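CRISPR-associated protein CasA/Cse1 (Thermus thermophilus, PDB 4AN8) forms part of the Cascade ribonucleoprotein complex of type I-E CRISPR adaptive immunity and probably helps it select foreign DNA. Local coordinates at residues Leu51-Leu56 / Leu162-Phe167; Val63-Leu68 / Pro90-Leu95; Pro71-Glu75 / Pro209-Glu213; Leu392-Ala396 / Leu427-Tyr433. All blocks are in the same frame, centred on the assembly; numbering follows the deposited sequence.

Three of the four contacts lie in the mixed, N-terminal part of the chain and one in the helices at its C-terminal end. Interactions 1 and 2 use the same helix, 50-67, at two places whose centres are 21 Å apart. Interactions 2 and 3 touch directly: Arg66 NH1 reaches Tyr210 OH at 2.8 Å and Pro212 O at 3.1 Å, both probable hydrogen bonds, which join the end of helix 50-67 to the 209-213 loop. Interaction 4 stands apart, its centre 36 Å from that of interaction 1 and 53 Å from that of interaction 2. The bound acetate lies beside interaction 1 and probably comes from the crystallisation liquor.

Interaction 1: Leu51-Leu56 / Leu162-Phe167; sequences LEEAVL and LVHQAF. With ACT (acetate ion), chain C.
A near-perpendicular helix crossing with a knob-into-hole fit joins helices 50-67 and 154-167: Val55 is the knob, received by Leu162, Val163, Ala166 and Phe167. The short axes approach to 9.1 Å at an angle of 84°. Valine suits the knob because the two methyls on its CB can touch both sides of the hole at once. With chi1 at -62°, CG1 lies anti to the carbonyl carbon and presses on Ala166 CB at 3.4 Å, a pair closer than usual van der Waals contact, at a place where alanine offers a single methyl, while CG2 turns to Leu162 CB at 3.8 Å and to the CG2 methyl of Val163. Phe167 closes the end of the hole. Leu51 lays its CD2 methyl over the centre of the ring in a CH-pi contact, 3.7 Å from the centroid and 10° off the normal; Ala54 CB meets the same ring in its plane, at the CZ edge. Val163 straddles Leu51 and Glu52, its CG1 beside Leu51 CB and its CG2 against the backbone N and CA of Glu52, whose carboxylate turns elsewhere, to Thr47. The contact is buried deep in the chain, and strands 191-195 and 342-351 supply further apolar cover through Leu191 and Leu346. His164, whose CB points away from helix 50-67, directs ND1 to the acetate, which also lies near Val163 CG1; the weak hydrogen bonds from ND1 measure 3.5 Å to the acetate O and 3.3 Å to OXT.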
loop_
_atom_site.group_PDB
_atom_site.type_symbol
_atom_site.label_atom_id
_atom_site.label_comp_id
_atom_site.label_asym_id
_atom_site.label_seq_id
_atom_site.Cartn_x
_atom_site.Cartn_y
_atom_site.Cartn_z
ATOM N N LEU A 51 -2.205 6.948 0.945
ATOM C CA LEU A 51 -3.533 6.347 0.864
ATOM C C LEU A 51 -4.277 6.934 -0.337
ATOM O O LEU A 51 -4.929 6.211 -1.075
ATOM C CB LEU A 51 -4.330 6.574 2.157
ATOM C CG LEU A 51 -3.648 6.135 3.471
ATOM C CD1 LEU A 51 -4.648 6.201 4.635
ATOM C CD2 LEU A 51 -2.979 4.736 3.365
ATOM N N GLU A 52 -4.180 8.244 -0.517
ATOM C CA GLU A 52 -4.752 8.908 -1.684
ATOM C C GLU A 52 -4.222 8.312 -2.970
ATOM O O GLU A 52 -4.981 7.986 -3.875
ATOM C CB GLU A 52 -4.453 10.411 -1.668
ATOM C CG GLU A 52 -5.566 11.250 -1.120
ATOM C CD GLU A 52 -5.288 12.767 -1.179
ATOM O OE1 GLU A 52 -4.367 13.212 -1.909
ATOM O OE2 GLU A 52 -5.995 13.523 -0.490
ATOM N N GLU A 53 -2.908 8.168 -3.052
ATOM C CA GLU A 53 -2.299 7.591 -4.239
ATOM C C GLU A 53 -2.859 6.187 -4.500
ATOM O O GLU A 53 -3.170 5.841 -5.644
ATOM C CB GLU A 53 -0.783 7.535 -4.071
ATOM C CG GLU A 53 -0.010 6.997 -5.270
ATOM C CD GLU A 53 1.511 7.073 -5.040
ATOM O OE1 GLU A 53 1.920 7.652 -4.018
ATOM O OE2 GLU A 53 2.303 6.542 -5.852
ATOM N N ALA A 54 -2.956 5.373 -3.448
ATOM C CA ALA A 54 -3.392 3.983 -3.603
ATOM C C ALA A 54 -4.800 3.915 -4.186
ATOM O O ALA A 54 -5.023 3.244 -5.193
ATOM C CB ALA A 54 -3.347 3.246 -2.285
ATOM N N VAL A 55 -5.726 4.645 -3.566
ATOM C CA VAL A 55 -7.130 4.574 -3.978
ATOM C C VAL A 55 -7.402 5.243 -5.310
ATOM O O VAL A 55 -8.253 4.772 -6.053
ATOM C CB VAL A 55 -8.120 5.122 -2.930
ATOM C CG1 VAL A 55 -8.053 4.325 -1.685
ATOM C CG2 VAL A 55 -7.890 6.620 -2.659
ATOM N N LEU A 56 -6.669 6.300 -5.645
ATOM C CA LEU A 56 -6.857 6.932 -6.948
ATOM C C LEU A 56 -6.500 5.955 -8.083
ATOM O O LEU A 56 -7.262 5.829 -9.054
ATOM C CB LEU A 56 -6.090 8.250 -7.054
ATOM C CG LEU A 56 -6.550 9.384 -6.121
ATOM C CD1 LEU A 56 -5.534 10.551 -6.055
ATOM C CD2 LEU A 56 -7.903 9.880 -6.515
ATOM N N LEU A 162 -12.829 8.533 -0.752
ATOM C CA LEU A 162 -12.231 7.370 -1.373
ATOM C C LEU A 162 -11.250 6.727 -0.421
ATOM O O LEU A 162 -11.210 5.525 -0.288
ATOM C CB LEU A 162 -11.471 7.769 -2.624
ATOM C CG LEU A 162 -12.153 7.598 -3.961
ATOM C CD1 LEU A 162 -11.055 7.805 -5.036
ATOM C CD2 LEU A 162 -12.770 6.203 -4.080
ATOM N N VAL A 163 -10.446 7.544 0.248
ATOM C CA VAL A 163 -9.493 6.977 1.170
ATOM C C VAL A 163 -10.245 6.209 2.259
ATOM O O VAL A 163 -9.900 5.073 2.577
ATOM C CB VAL A 163 -8.582 8.062 1.788
ATOM C CG1 VAL A 163 -7.872 7.507 3.047
ATOM C CG2 VAL A 163 -7.585 8.588 0.718
ATOM N N HIS A 164 -11.271 6.836 2.824
ATOM C CA HIS A 164 -11.963 6.229 3.964
ATOM C C HIS A 164 -12.591 4.886 3.623
ATOM O O HIS A 164 -12.555 3.971 4.428
ATOM C CB HIS A 164 -13.029 7.185 4.519
ATOM C CG HIS A 164 -13.625 6.747 5.821
ATOM N ND1 HIS A 164 -12.892 6.665 6.988
ATOM C CD2 HIS A 164 -14.889 6.389 6.149
ATOM C CE1 HIS A 164 -13.673 6.263 7.971
ATOM N NE2 HIS A 164 -14.892 6.084 7.487
ATOM N N GLN A 165 -13.157 4.767 2.426
ATOM C CA GLN A 165 -13.808 3.524 1.985
ATOM C C GLN A 165 -12.825 2.367 1.787
ATOM O O GLN A 165 -13.224 1.191 1.844
ATOM C CB GLN A 165 -14.605 3.752 0.682
ATOM C CG GLN A 165 -15.762 4.752 0.801
ATOM C CD GLN A 165 -16.883 4.241 1.710
ATOM O OE1 GLN A 165 -16.636 3.482 2.635
ATOM N NE2 GLN A 165 -18.111 4.624 1.419
ATOM N N ALA A 166 -11.550 2.681 1.518
ATOM C CA ALA A 166 -10.583 1.609 1.300
ATOM C C ALA A 166 -9.841 1.266 2.592
ATOM O O ALA A 166 -9.511 0.102 2.833
ATOM C CB ALA A 166 -9.602 1.975 0.183
ATOM N N PHE A 167 -9.609 2.273 3.438
ATOM C CA PHE A 167 -8.684 2.120 4.566
ATOM C C PHE A 167 -9.271 2.219 6.001
ATOM O O PHE A 167 -8.534 2.030 6.979
ATOM C CB PHE A 167 -7.544 3.135 4.431
ATOM C CG PHE A 167 -6.608 2.850 3.300
ATOM C CD1 PHE A 167 -5.621 1.889 3.427
ATOM C CD2 PHE A 167 -6.710 3.562 2.099
ATOM C CE1 PHE A 167 -4.755 1.622 2.368
ATOM C CE2 PHE A 167 -5.857 3.312 1.048
ATOM C CZ PHE A 167 -4.867 2.339 1.191
HETATM C C ACT C . -9.123 6.542 7.627
HETATM O O ACT C . -9.473 7.071 6.526
HETATM O OXT ACT C . -9.976 6.598 8.578
HETATM C CH3 ACT C . -7.767 5.874 7.791
#

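Interaction 2: Val63-Leu68 / Pro90-Leu95; sequences VLHRAL and PIRDYL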
loop_
_atom_site.group_PDB
_atom_site.type_symbol
_atom_site.label_atom_id
_atom_site.label_comp_id
_atom_site.label_asym_id
_atom_site.label_seq_id
_atom_site.Cartn_x
_atom_site.Cartn_y
_atom_site.Cartn_z
ATOM N N VAL A 63 -12.375 1.330 -13.240
ATOM C CA VAL A 63 -12.979 1.827 -14.459
ATOM C C VAL A 63 -12.405 1.146 -15.716
ATOM O O VAL A 63 -13.159 0.727 -16.591
ATOM C CB VAL A 63 -12.875 3.360 -14.590
ATOM C CG1 VAL A 63 -13.419 3.780 -15.927
ATOM C CG2 VAL A 63 -13.666 4.052 -13.460
ATOM N N LEU A 64 -11.081 1.039 -15.800
ATOM C CA LEU A 64 -10.433 0.414 -16.954
ATOM C C LEU A 64 -10.852 -1.029 -17.159
ATOM O O LEU A 64 -11.193 -1.426 -18.272
ATOM C CB LEU A 64 -8.907 0.464 -16.836
ATOM C CG LEU A 64 -8.279 1.825 -17.136
ATOM C CD1 LEU A 64 -6.835 1.936 -16.634
ATOM C CD2 LEU A 64 -8.400 2.139 -18.654
ATOM N N HIS A 65 -10.811 -1.822 -16.093
ATOM C CA HIS A 65 -11.183 -3.221 -16.189
ATOM C C HIS A 65 -12.607 -3.407 -16.711
ATOM O O HIS A 65 -12.869 -4.313 -17.486
ATOM C CB HIS A 65 -11.051 -3.912 -14.843
ATOM C CG HIS A 65 -9.645 -4.263 -14.477
ATOM N ND1 HIS A 65 -8.744 -4.771 -15.390
ATOM C CD2 HIS A 65 -8.988 -4.183 -13.290
ATOM C CE1 HIS A 65 -7.599 -5.023 -14.774
ATOM N NE2 HIS A 65 -7.722 -4.682 -13.503
ATOM N N ARG A 66 -13.532 -2.572 -16.268
ATOM C CA ARG A 66 -14.906 -2.741 -16.670
ATOM C C ARG A 66 -15.102 -2.202 -18.084
ATOM O O ARG A 66 -15.697 -2.861 -18.920
ATOM C CB ARG A 66 -15.843 -2.050 -15.674
ATOM C CG ARG A 66 -15.711 -2.590 -14.268
ATOM C CD ARG A 66 -16.025 -4.085 -14.253
ATOM N NE ARG A 66 -17.446 -4.333 -14.496
ATOM C CZ ARG A 66 -17.988 -5.544 -14.490
ATOM N NH1 ARG A 66 -17.218 -6.608 -14.260
ATOM N NH2 ARG A 66 -19.293 -5.687 -14.715
ATOM N N ALA A 67 -14.578 -1.007 -18.346
ATOM C CA ALA A 67 -14.733 -0.395 -19.658
ATOM C C ALA A 67 -14.098 -1.226 -20.761
ATOM O O ALA A 67 -14.642 -1.301 -21.848
ATOM C CB ALA A 67 -14.185 1.005 -19.673
ATOM N N LEU A 68 -12.961 -1.856 -20.481
ATOM C CA LEU A 68 -12.254 -2.656 -21.485
ATOM C C LEU A 68 -12.593 -4.141 -21.353
ATOM O O LEU A 68 -12.147 -4.962 -22.144
ATOM C CB LEU A 68 -10.737 -2.455 -21.385
ATOM C CG LEU A 68 -10.294 -0.991 -21.472
ATOM C CD1 LEU A 68 -8.811 -0.828 -21.212
ATOM C CD2 LEU A 68 -10.670 -0.413 -22.829
ATOM N N PRO A 90 -14.152 2.447 -26.174
ATOM C CA PRO A 90 -14.682 1.689 -25.038
ATOM C C PRO A 90 -14.702 2.533 -23.758
ATOM O O PRO A 90 -15.680 2.505 -23.020
ATOM C CB PRO A 90 -13.680 0.545 -24.891
ATOM C CG PRO A 90 -13.115 0.378 -26.278
ATOM C CD PRO A 90 -13.017 1.761 -26.815
ATOM N N ILE A 91 -13.639 3.279 -23.500
ATOM C CA ILE A 91 -13.603 4.114 -22.310
ATOM C C ILE A 91 -14.670 5.231 -22.341
ATOM O O ILE A 91 -15.408 5.431 -21.366
ATOM C CB ILE A 91 -12.180 4.677 -22.064
ATOM C CG1 ILE A 91 -11.251 3.531 -21.652
ATOM C CG2 ILE A 91 -12.210 5.826 -21.023
ATOM C CD1 ILE A 91 -9.788 3.921 -21.616
ATOM N N ARG A 92 -14.757 5.953 -23.455
ATOM C CA ARG A 92 -15.804 6.953 -23.619
ATOM C C ARG A 92 -17.203 6.360 -23.485
ATOM O O ARG A 92 -18.046 6.911 -22.794
ATOM C CB ARG A 92 -15.680 7.651 -24.964
ATOM C CG ARG A 92 -14.496 8.564 -25.079
ATOM C CD ARG A 92 -14.594 9.377 -26.359
ATOM N NE ARG A 92 -13.286 9.804 -26.838
ATOM C CZ ARG A 92 -12.683 10.920 -26.444
ATOM N NH1 ARG A 92 -13.276 11.712 -25.562
ATOM N NH2 ARG A 92 -11.489 11.246 -26.933
ATOM N N ASP A 93 -17.458 5.238 -24.146
ATOM C CA ASP A 93 -18.760 4.603 -24.030
ATOM C C ASP A 93 -19.117 4.237 -22.584
ATOM O O ASP A 93 -20.193 4.565 -22.104
ATOM C CB ASP A 93 -18.859 3.376 -24.941
ATOM C CG ASP A 93 -18.860 3.744 -26.422
ATOM O OD1 ASP A 93 -19.151 4.925 -26.756
ATOM O OD2 ASP A 93 -18.566 2.849 -27.254
ATOM N N TYR A 94 -18.212 3.551 -21.898
ATOM C CA TYR A 94 -18.428 3.196 -20.503
ATOM C C TYR A 94 -18.689 4.425 -19.635
ATOM O O TYR A 94 -19.655 4.458 -18.882
ATOM C CB TYR A 94 -17.243 2.389 -19.974
ATOM C CG TYR A 94 -17.481 1.809 -18.603
ATOM C CD1 TYR A 94 -17.162 2.539 -17.457
ATOM C CD2 TYR A 94 -18.031 0.541 -18.452
ATOM C CE1 TYR A 94 -17.381 2.032 -16.208
ATOM C CE2 TYR A 94 -18.242 0.014 -17.193
ATOM C CZ TYR A 94 -17.911 0.771 -16.069
ATOM O OH TYR A 94 -18.127 0.266 -14.807
ATOM N N LEU A 95 -17.865 5.459 -19.771
ATOM C CA LEU A 95 -18.050 6.678 -18.978
ATOM C C LEU A 95 -19.377 7.421 -19.268
ATOM O O LEU A 95 -20.002 8.008 -18.371
ATOM C CB LEU A 95 -16.854 7.618 -19.182
ATOM C CG LEU A 95 -15.538 7.135 -18.551
ATOM C CD1 LEU A 95 -14.442 8.165 -18.717
ATOM C CD2 LEU A 95 -15.732 6.788 -17.062
HETATM O O HOH W 1 -17.094 -0.143 -22.840
#
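Pro90 begins the contact by resting its ring carbon CB on Leu68 CD2 at 3.8 Å, while its backbone O shares a water with Ala67 O. That water donates to both carbonyls, at 2.9 Å to Ala67 O and 3.0 Å to Pro90 O, and so bridges two acceptors that could not bond to each other. Ile91 follows with its long branch: CD1 meets Leu64 CD2 at 3.7 Å, and CG1 lies near Leu68 CD2, the unbranched CG1-CD1 arm being long enough to touch both leucines. Tyr94 carries the centre. Its CG stands anti to the backbone N (chi1 -171°), which lays the ring against Ala67. Ala67 CB packs on Tyr94 CB at 3.4 Å, and Ala67 N lies over one face, toward the rim. The small alanine allows the two backbones to come close here. Further out, Arg66 CB touches Tyr94 OH at 3.4 Å, but the polar ends go to other partners: Tyr94 OH to Trp219 and Glu220, the Arg66 guanidinium to Glu220 in a salt bridge. Leu95 ends the run with CD2 on Val63 CG1 at 4.0 Å. The two helices cross at 99°, and helix 32-37 touches both, with Leu36 against Val63 and Leu64, and Leu37 against Ile91, while Phe86 of the loop before helix 88-98 touches Leu64 and Ile91.

Interaction 3: Pro71-Glu75 / Pro209-Glu213; sequences PRCPE and PYTPE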
loop_
_atom_site.group_PDB
_atom_site.type_symbol
_atom_site.label_atom_id
_atom_site.label_comp_id
_atom_site.label_asym_id
_atom_site.label_seq_id
_atom_site.Cartn_x
_atom_site.Cartn_y
_atom_site.Cartn_z
ATOM N N PRO A 71 -7.870 -6.372 -19.162
ATOM C CA PRO A 71 -7.357 -7.101 -20.329
ATOM C C PRO A 71 -7.457 -8.589 -20.084
ATOM O O PRO A 71 -7.171 -9.023 -18.974
ATOM C CB PRO A 71 -5.886 -6.686 -20.379
ATOM C CG PRO A 71 -5.541 -6.363 -18.969
ATOM C CD PRO A 71 -6.782 -5.715 -18.412
ATOM N N ARG A 72 -7.881 -9.352 -21.087
ATOM C CA ARG A 72 -7.967 -10.799 -20.953
ATOM C C ARG A 72 -6.591 -11.433 -20.998
ATOM O O ARG A 72 -6.390 -12.525 -20.500
ATOM C CB ARG A 72 -8.819 -11.407 -22.072
ATOM C CG ARG A 72 -10.226 -10.862 -22.159
ATOM C CD ARG A 72 -11.048 -11.173 -20.916
ATOM N NE ARG A 72 -12.379 -10.583 -21.041
ATOM C CZ ARG A 72 -13.466 -11.251 -21.426
ATOM N NH1 ARG A 72 -13.391 -12.547 -21.694
ATOM N NH2 ARG A 72 -14.634 -10.622 -21.526
ATOM N N CYS A 73 -5.644 -10.757 -21.624
ATOM C CA CYS A 73 -4.326 -11.350 -21.834
ATOM C C CYS A 73 -3.258 -10.315 -21.616
ATOM O O CYS A 73 -3.499 -9.154 -21.891
ATOM C CB CYS A 73 -4.204 -11.860 -23.265
ATOM S SG CYS A 73 -5.282 -13.231 -23.589
ATOM N N PRO A 74 -2.071 -10.737 -21.147
ATOM C CA PRO A 74 -0.966 -9.787 -21.007
ATOM C C PRO A 74 -0.616 -9.195 -22.365
ATOM O O PRO A 74 -0.222 -8.030 -22.418
ATOM C CB PRO A 74 0.191 -10.639 -20.468
ATOM C CG PRO A 74 -0.430 -11.923 -19.983
ATOM C CD PRO A 74 -1.700 -12.112 -20.754
ATOM N N GLU A 75 -0.776 -9.963 -23.442
ATOM C CA GLU A 75 -0.528 -9.458 -24.798
ATOM C C GLU A 75 -1.294 -8.158 -25.094
ATOM O O GLU A 75 -0.751 -7.227 -25.706
ATOM C CB GLU A 75 -0.870 -10.519 -25.850
ATOM C CG GLU A 75 0.155 -11.650 -25.984
ATOM C CD GLU A 75 0.150 -12.627 -24.813
ATOM O OE1 GLU A 75 -0.859 -12.701 -24.077
ATOM O OE2 GLU A 75 1.167 -13.334 -24.636
ATOM N N PRO A 209 -4.492 -9.446 -15.742
ATOM C CA PRO A 209 -5.509 -10.079 -16.597
ATOM C C PRO A 209 -6.783 -10.289 -15.833
ATOM O O PRO A 209 -6.763 -10.775 -14.700
ATOM C CB PRO A 209 -4.865 -11.411 -16.995
ATOM C CG PRO A 209 -3.363 -11.007 -17.134
ATOM C CD PRO A 209 -3.130 -9.944 -16.036
ATOM N N TYR A 210 -7.885 -9.887 -16.455
ATOM C CA TYR A 210 -9.163 -9.811 -15.780
ATOM C C TYR A 210 -10.260 -10.330 -16.686
ATOM O O TYR A 210 -10.211 -10.103 -17.891
ATOM C CB TYR A 210 -9.450 -8.350 -15.474
ATOM C CG TYR A 210 -10.833 -8.044 -14.918
ATOM C CD1 TYR A 210 -11.137 -8.300 -13.590
ATOM C CD2 TYR A 210 -11.812 -7.448 -15.718
ATOM C CE1 TYR A 210 -12.381 -8.012 -13.069
ATOM C CE2 TYR A 210 -13.064 -7.144 -15.208
ATOM C CZ TYR A 210 -13.341 -7.426 -13.879
ATOM O OH TYR A 210 -14.572 -7.131 -13.345
ATOM N N THR A 211 -11.223 -11.033 -16.095
ATOM C CA THR A 211 -12.516 -11.302 -16.719
ATOM C C THR A 211 -13.637 -10.736 -15.842
ATOM O O THR A 211 -13.575 -10.843 -14.624
ATOM C CB THR A 211 -12.746 -12.808 -16.942
ATOM O OG1 THR A 211 -12.298 -13.529 -15.790
ATOM C CG2 THR A 211 -11.967 -13.287 -18.137
ATOM N N PRO A 212 -14.651 -10.113 -16.461
ATOM C CA PRO A 212 -15.703 -9.391 -15.726
ATOM C C PRO A 212 -16.702 -10.250 -14.959
ATOM O O PRO A 212 -17.437 -9.708 -14.119
ATOM C CB PRO A 212 -16.441 -8.605 -16.823
ATOM C CG PRO A 212 -16.107 -9.270 -18.075
ATOM C CD PRO A 212 -14.736 -9.881 -17.911
ATOM N N GLU A 213 -16.739 -11.551 -15.219
ATOM C CA GLU A 213 -17.811 -12.377 -14.664
ATOM C C GLU A 213 -17.913 -12.331 -13.125
ATOM O O GLU A 213 -16.924 -12.541 -12.424
ATOM C CB GLU A 213 -17.684 -13.823 -15.158
ATOM C CG GLU A 213 -18.095 -14.031 -16.621
ATOM C CD GLU A 213 -17.059 -13.530 -17.622
ATOM O OE1 GLU A 213 -15.894 -13.317 -17.223
ATOM O OE2 GLU A 213 -17.411 -13.356 -18.811
#
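Arg72 reaches across to Thr211 and Pro212 at about a right angle to both, bent at chi2 (-64°) so that its end comes back toward the other loop although its CB points away from it. The aliphatic part does the touching first: CD lies 3.3 Å from Tyr210 O and 3.6 Å from Thr211 CG2. Beyond it the guanidinium has Pro212 CD over one face, 3.7 Å from Arg72 NH2, an apolar CH2 set over the flat face of the charged group; Arg72 NE is bonded to Ser69 O. A single backbone hydrogen bond ties the turn between helices 50-67 and 74-83 to the loop that follows helix 199-206. Tyr210 N donates to Pro71 O at 2.8 Å; the N-H...O angle is 160°, and the donor sits 28° off the carbonyl plane. Pro209 CA adds a CA-H...O contact to Pro71 O at 3.1 Å. Pro71 follows a cis peptide bond; as a proline it takes part through its carbonyl O and has no N-H. Pro74 crosses Pro209 at about a right angle, Pro74 CD to Pro209 CG 4.1 Å. The Tyr210 ring stacks on His65, and its OH is hydrogen-bonded to Asp215.

Interaction 4: Leu392-Ala396 / Leu427-Tyr433; sequences LKHLA and LPLERLY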
loop_
_atom_site.group_PDB
_atom_site.type_symbol
_atom_site.label_atom_id
_atom_site.label_comp_id
_atom_site.label_asym_id
_atom_site.label_seq_id
_atom_site.Cartn_x
_atom_site.Cartn_y
_atom_site.Cartn_z
ATOM N N LEU A 392 23.457 -9.596 16.592
ATOM C CA LEU A 392 23.529 -8.236 17.134
ATOM C C LEU A 392 22.537 -8.015 18.266
ATOM O O LEU A 392 22.883 -7.420 19.289
ATOM C CB LEU A 392 23.332 -7.182 16.040
ATOM C CG LEU A 392 24.470 -7.152 15.018
ATOM C CD1 LEU A 392 24.175 -6.211 13.829
ATOM C CD2 LEU A 392 25.813 -6.803 15.687
ATOM N N LYS A 393 21.304 -8.478 18.091
ATOM C CA LYS A 393 20.308 -8.350 19.151
ATOM C C LYS A 393 20.779 -9.057 20.432
ATOM O O LYS A 393 20.551 -8.583 21.551
ATOM C CB LYS A 393 18.958 -8.913 18.694
ATOM C CG LYS A 393 17.858 -8.893 19.749
ATOM C CD LYS A 393 16.635 -9.647 19.240
ATOM C CE LYS A 393 15.481 -9.632 20.236
ATOM N NZ LYS A 393 14.935 -8.254 20.501
ATOM N N HIS A 394 21.431 -10.196 20.270
ATOM C CA HIS A 394 21.892 -10.940 21.425
ATOM C C HIS A 394 23.039 -10.177 22.084
ATOM O O HIS A 394 23.097 -10.039 23.310
ATOM C CB HIS A 394 22.343 -12.346 21.024
ATOM C CG HIS A 394 22.854 -13.163 22.169
ATOM N ND1 HIS A 394 24.169 -13.565 22.269
ATOM C CD2 HIS A 394 22.232 -13.635 23.276
ATOM C CE1 HIS A 394 24.331 -14.263 23.381
ATOM N NE2 HIS A 394 23.171 -14.318 24.011
ATOM N N LEU A 395 23.939 -9.671 21.256
ATOM C CA LEU A 395 25.027 -8.842 21.739
ATOM C C LEU A 395 24.467 -7.689 22.591
ATOM O O LEU A 395 24.915 -7.473 23.721
ATOM C CB LEU A 395 25.829 -8.317 20.558
ATOM C CG LEU A 395 27.286 -7.934 20.797
ATOM C CD1 LEU A 395 27.936 -7.438 19.505
ATOM C CD2 LEU A 395 27.359 -6.875 21.852
ATOM N N ALA A 396 23.468 -6.974 22.067
ATOM C CA ALA A 396 22.873 -5.842 22.780
ATOM C C ALA A 396 22.279 -6.262 24.116
ATOM O O ALA A 396 22.388 -5.538 25.104
ATOM C CB ALA A 396 21.808 -5.139 21.919
ATOM N N LEU A 427 20.570 1.477 23.298
ATOM C CA LEU A 427 21.782 1.182 22.539
ATOM C C LEU A 427 21.473 1.320 21.058
ATOM O O LEU A 427 20.451 0.833 20.600
ATOM C CB LEU A 427 22.284 -0.231 22.853
ATOM C CG LEU A 427 22.681 -0.537 24.304
ATOM C CD1 LEU A 427 22.902 -2.034 24.486
ATOM C CD2 LEU A 427 23.927 0.245 24.714
ATOM N N PRO A 428 22.347 1.997 20.308
ATOM C CA PRO A 428 22.142 2.236 18.872
ATOM C C PRO A 428 22.453 1.041 17.968
ATOM O O PRO A 428 22.443 1.186 16.748
ATOM C CB PRO A 428 23.146 3.349 18.564
ATOM C CG PRO A 428 24.237 3.157 19.583
ATOM C CD PRO A 428 23.542 2.684 20.824
ATOM N N LEU A 429 22.711 -0.127 18.540
ATOM C CA LEU A 429 23.240 -1.224 17.739
ATOM C C LEU A 429 22.253 -1.759 16.665
ATOM O O LEU A 429 22.571 -1.785 15.474
ATOM C CB LEU A 429 23.740 -2.344 18.658
ATOM C CG LEU A 429 24.456 -3.484 17.947
ATOM C CD1 LEU A 429 25.688 -2.944 17.276
ATOM C CD2 LEU A 429 24.805 -4.595 18.943
ATOM N N GLU A 430 21.064 -2.177 17.087
ATOM C CA GLU A 430 20.122 -2.808 16.162
ATOM C C GLU A 430 19.504 -1.788 15.219
ATOM O O GLU A 430 19.363 -2.040 14.019
ATOM C CB GLU A 430 19.018 -3.527 16.927
ATOM C CG GLU A 430 19.441 -4.795 17.629
ATOM C CD GLU A 430 18.308 -5.360 18.459
ATOM O OE1 GLU A 430 17.408 -6.011 17.875
ATOM O OE2 GLU A 430 18.296 -5.118 19.690
ATOM N N ARG A 431 19.128 -0.641 15.773
ATOM C CA ARG A 431 18.563 0.447 14.987
ATOM C C ARG A 431 19.490 0.834 13.844
ATOM O O ARG A 431 19.041 0.998 12.709
ATOM C CB ARG A 431 18.246 1.647 15.878
ATOM C CG ARG A 431 17.659 2.839 15.154
ATOM C CD ARG A 431 17.202 3.929 16.132
ATOM N NE ARG A 431 18.272 4.438 16.995
ATOM C CZ ARG A 431 19.198 5.316 16.611
ATOM N NH1 ARG A 431 19.212 5.783 15.367
ATOM N NH2 ARG A 431 20.127 5.722 17.471
ATOM N N LEU A 432 20.787 0.954 14.113
ATOM C CA LEU A 432 21.699 1.408 13.060
ATOM C C LEU A 432 22.042 0.328 12.035
ATOM O O LEU A 432 22.177 0.609 10.850
ATOM C CB LEU A 432 22.975 2.022 13.639
ATOM C CG LEU A 432 22.857 3.519 13.906
ATOM C CD1 LEU A 432 22.159 3.744 15.226
ATOM C CD2 LEU A 432 24.229 4.179 13.906
ATOM N N TYR A 433 22.201 -0.905 12.494
ATOM C CA TYR A 433 22.381 -2.021 11.575
ATOM C C TYR A 433 21.253 -1.990 10.523
ATOM O O TYR A 433 21.504 -1.888 9.331
ATOM C CB TYR A 433 22.368 -3.328 12.365
ATOM C CG TYR A 433 22.384 -4.584 11.524
ATOM C CD1 TYR A 433 23.480 -4.894 10.731
ATOM C CD2 TYR A 433 21.309 -5.469 11.536
ATOM C CE1 TYR A 433 23.509 -6.041 9.963
ATOM C CE2 TYR A 433 21.332 -6.637 10.765
ATOM C CZ TYR A 433 22.433 -6.914 9.988
ATOM O OH TYR A 433 22.480 -8.053 9.220
#
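The Tyr433 ring has Leu392 CD1 over one face, set off-centre toward the CG side, in a CH-pi contact 3.6 Å from the centroid and 22° off the normal. The ring's hydroxyl is bonded to Ala385 O, on the same helix as Leu392, so the tyrosine both packs on and bonds to helix 372-403. A second flat group in the contact, the carboxylate of Glu430, lies alongside the aliphatic stem of Lys393: OE1 is 3.4 Å from Lys393 CB. Glu430 holds its chain extended beyond CG, which carries the carboxylate to that stem. The charges lie near each other but beyond a salt bridge, Lys393 NZ to Glu430 OE1 being 4.2 Å. Leu429 packs on the Leu392 side, away from the Glu430 carboxylate. A chi1 of -174° turns Leu429 CG away from its own N and brings CD2 to the other helix, 3.4 Å from Leu392 O and 4.1 Å from Leu392 CD2. Ala396, too small to hinder the approach, touches both Leu429 CD2 and Leu427 CD1 with its CB, the latter 3.6 Å from Ala396 O. Leu427 has left helix 417-426, and Pro428 occupies the N-cap of helix 429-446. Helix 453-476 covers Leu429 and Tyr433, and helix 483-499 covers Leu392 and Leu395. With the paired helices running at 155°, nearly antiparallel, the contact is a leucine-rich layer of the C-terminal helical bundle, a four-helix bundle in Cse1 proteins.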